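C-type lectin domain family 4, member b1 (Mus musculus, PDB 6LKR) binds calcium through a C-type lectin domain and probably acts as an innate immune receptor that recognises pathogen-derived phosphoglycolipids. Local coordinates at residues G56-H61 with I112-N117. Numbering follows the deposited sequence.
Sequences GILDIH and IGWGWN. With CA (calcium ion), chain D.
A surface apolar contact sets the tip of W114, on strand 113-119, against L58, D59 and I60 in the loop that follows helix 48-56 of this C-type lectin fold. The chain passes from that helix to strand 64-70 through 56-61, and the indole closes the distance between loop and sheet: the I60 and W114 CA atoms are 8.2 Å apart, a gap that suits a long, flat side chain. L58 and I60 lie on opposite sides of the ring plane. L58 CB reaches W114 CH2 at 3.5 Å, while its CD1 makes an off-centre CH-pi contact, 4.3 Å from the centroid of the six-membered ring. The extended leucine chain (chi2 -179°) carries that methyl over the ring, and L58 also packs on V106 and Y64. From the other side, I60 CA approaches W114 CZ2 at 3.6 Å, and the branch methyl CG2 adds further apolar contact. At the rim, near the ring plane, the carbonyl O of D59 lies 3.5 Å from W114 CH2. Y108, on the adjoining strand 103-109, meets the indole edge-to-face. G113, just before W114, has a phi of 120°, suited to glycine as the strand enters from a classic beta bulge. Three residues beyond W114, N117 joins E95, S97, E101 and D118 in the calcium site. D59 shapes the loop with an Asx turn, in which H61 N donates to D59 OD1 over 2.9 Å, approaching from above the carboxylate plane, 50° out of it.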
loop_
_atom_site.group_PDB
_atom_site.type_symbol
_atom_site.label_atom_id
_atom_site.label_comp_id
_atom_site.label_asym_id
_atom_site.label_seq_id
_atom_site.Cartn_x
_atom_site.Cartn_y
_atom_site.Cartn_z
ATOM N N GLY A 56 10.161 -16.135 -4.368
ATOM C CA GLY A 56 9.877 -17.521 -4.791
ATOM C C GLY A 56 9.803 -17.660 -6.309
ATOM O O GLY A 56 10.016 -18.785 -6.810
ATOM N N ILE A 57 9.511 -16.580 -7.040
ATOM C CA ILE A 57 9.358 -16.641 -8.525
ATOM C C ILE A 57 10.622 -16.123 -9.224
ATOM O O ILE A 57 10.603 -16.023 -10.461
ATOM C CB ILE A 57 8.076 -15.922 -8.986
ATOM C CG1 ILE A 57 8.133 -14.402 -8.811
ATOM C CG2 ILE A 57 6.875 -16.525 -8.285
ATOM C CD1 ILE A 57 7.072 -13.656 -9.600
ATOM N N LEU A 58 11.692 -15.843 -8.470
ATOM C CA LEU A 58 12.958 -15.298 -9.019
ATOM C C LEU A 58 14.004 -16.408 -9.178
ATOM O O LEU A 58 13.874 -17.482 -8.552
ATOM C CB LEU A 58 13.482 -14.188 -8.104
ATOM C CG LEU A 58 12.512 -13.039 -7.837
ATOM C CD1 LEU A 58 13.149 -11.985 -6.943
ATOM C CD2 LEU A 58 12.016 -12.413 -9.133
ATOM N N ASP A 59 15.006 -16.124 -10.004
ATOM C CA ASP A 59 16.224 -16.950 -10.189
ATOM C C ASP A 59 17.259 -16.499 -9.154
ATOM O O ASP A 59 17.639 -15.319 -9.179
ATOM C CB ASP A 59 16.705 -16.813 -11.633
ATOM C CG ASP A 59 17.981 -17.569 -11.951
ATOM O OD1 ASP A 59 18.621 -18.087 -11.016
ATOM O OD2 ASP A 59 18.328 -17.609 -13.142
ATOM N N ILE A 60 17.697 -17.401 -8.271
ATOM C CA ILE A 60 18.664 -17.085 -7.173
ATOM C C ILE A 60 19.985 -16.567 -7.753
ATOM O O ILE A 60 20.778 -16.015 -6.967
ATOM C CB ILE A 60 18.922 -18.290 -6.247
ATOM C CG1 ILE A 60 19.430 -19.516 -7.014
ATOM C CG2 ILE A 60 17.687 -18.611 -5.419
ATOM C CD1 ILE A 60 20.135 -20.524 -6.132
ATOM N N HIS A 61 20.237 -16.759 -9.047
ATOM C CA HIS A 61 21.490 -16.317 -9.716
ATOM C C HIS A 61 21.371 -14.882 -10.241
ATOM O O HIS A 61 22.374 -14.402 -10.791
ATOM C CB HIS A 61 21.885 -17.275 -10.849
ATOM C CG HIS A 61 22.049 -18.684 -10.393
ATOM N ND1 HIS A 61 22.924 -19.031 -9.380
ATOM C CD2 HIS A 61 21.439 -19.823 -10.783
ATOM C CE1 HIS A 61 22.850 -20.330 -9.170
ATOM N NE2 HIS A 61 21.949 -20.837 -10.017
ATOM N N ILE A 112 22.270 -17.540 3.271
ATOM C CA ILE A 112 21.573 -16.448 4.021
ATOM C C ILE A 112 20.141 -16.307 3.490
ATOM O O ILE A 112 19.198 -16.340 4.295
ATOM C CB ILE A 112 22.353 -15.120 3.911
ATOM C CG1 ILE A 112 23.731 -15.199 4.580
ATOM C CG2 ILE A 112 21.529 -13.960 4.454
ATOM C CD1 ILE A 112 23.688 -15.241 6.096
ATOM N N GLY A 113 19.996 -16.116 2.182
ATOM C CA GLY A 113 18.680 -15.998 1.533
ATOM C C GLY A 113 18.521 -14.662 0.839
ATOM O O GLY A 113 19.542 -13.976 0.578
ATOM N N TRP A 114 17.278 -14.325 0.514
ATOM C CA TRP A 114 16.933 -13.105 -0.253
ATOM C C TRP A 114 16.961 -11.891 0.672
ATOM O O TRP A 114 16.617 -12.017 1.867
ATOM C CB TRP A 114 15.573 -13.266 -0.920
ATOM C CG TRP A 114 15.571 -14.274 -2.021
ATOM C CD1 TRP A 114 15.214 -15.588 -1.935
ATOM C CD2 TRP A 114 15.914 -14.034 -3.396
ATOM N NE1 TRP A 114 15.307 -16.180 -3.165
ATOM C CE2 TRP A 114 15.731 -15.253 -4.081
ATOM C CE3 TRP A 114 16.327 -12.906 -4.117
ATOM C CZ2 TRP A 114 15.956 -15.372 -5.452
ATOM C CZ3 TRP A 114 16.564 -13.028 -5.467
ATOM C CH2 TRP A 114 16.380 -14.249 -6.123
ATOM N N GLY A 115 17.344 -10.746 0.121
ATOM C CA GLY A 115 17.374 -9.479 0.858
ATOM C C GLY A 115 17.560 -8.322 -0.096
ATOM O O GLY A 115 17.911 -8.562 -1.273
ATOM N N TRP A 116 17.333 -7.110 0.400
ATOM C CA TRP A 116 17.426 -5.872 -0.405
ATOM C C TRP A 116 18.826 -5.262 -0.281
ATOM O O TRP A 116 19.450 -5.367 0.796
ATOM C CB TRP A 116 16.390 -4.841 0.023
ATOM C CG TRP A 116 14.965 -5.288 0.030
ATOM C CD1 TRP A 116 14.399 -6.393 -0.542
ATOM C CD2 TRP A 116 13.901 -4.573 0.672
ATOM N NE1 TRP A 116 13.050 -6.408 -0.293
ATOM C CE2 TRP A 116 12.717 -5.302 0.444
ATOM C CE3 TRP A 116 13.842 -3.378 1.396
ATOM C CZ2 TRP A 116 11.486 -4.873 0.934
ATOM C CZ3 TRP A 116 12.626 -2.963 1.886
ATOM C CH2 TRP A 116 11.466 -3.699 1.651
ATOM N N ASN A 117 19.236 -4.573 -1.337
ATOM C CA ASN A 117 20.528 -3.860 -1.450
ATOM C C ASN A 117 20.245 -2.531 -2.142
ATOM O O ASN A 117 19.583 -2.554 -3.205
ATOM C CB ASN A 117 21.529 -4.718 -2.224
ATOM C CG ASN A 117 22.853 -4.035 -2.485
ATOM O OD1 ASN A 117 23.337 -3.258 -1.665
ATOM N ND2 ASN A 117 23.467 -4.353 -3.611
HETATM CA CA CA D . 24.426 -1.065 -1.226
HETATM O O HOH W 1 26.404 -2.761 -0.865
HETATM O O HOH W 2 25.907 -1.682 -2.879
#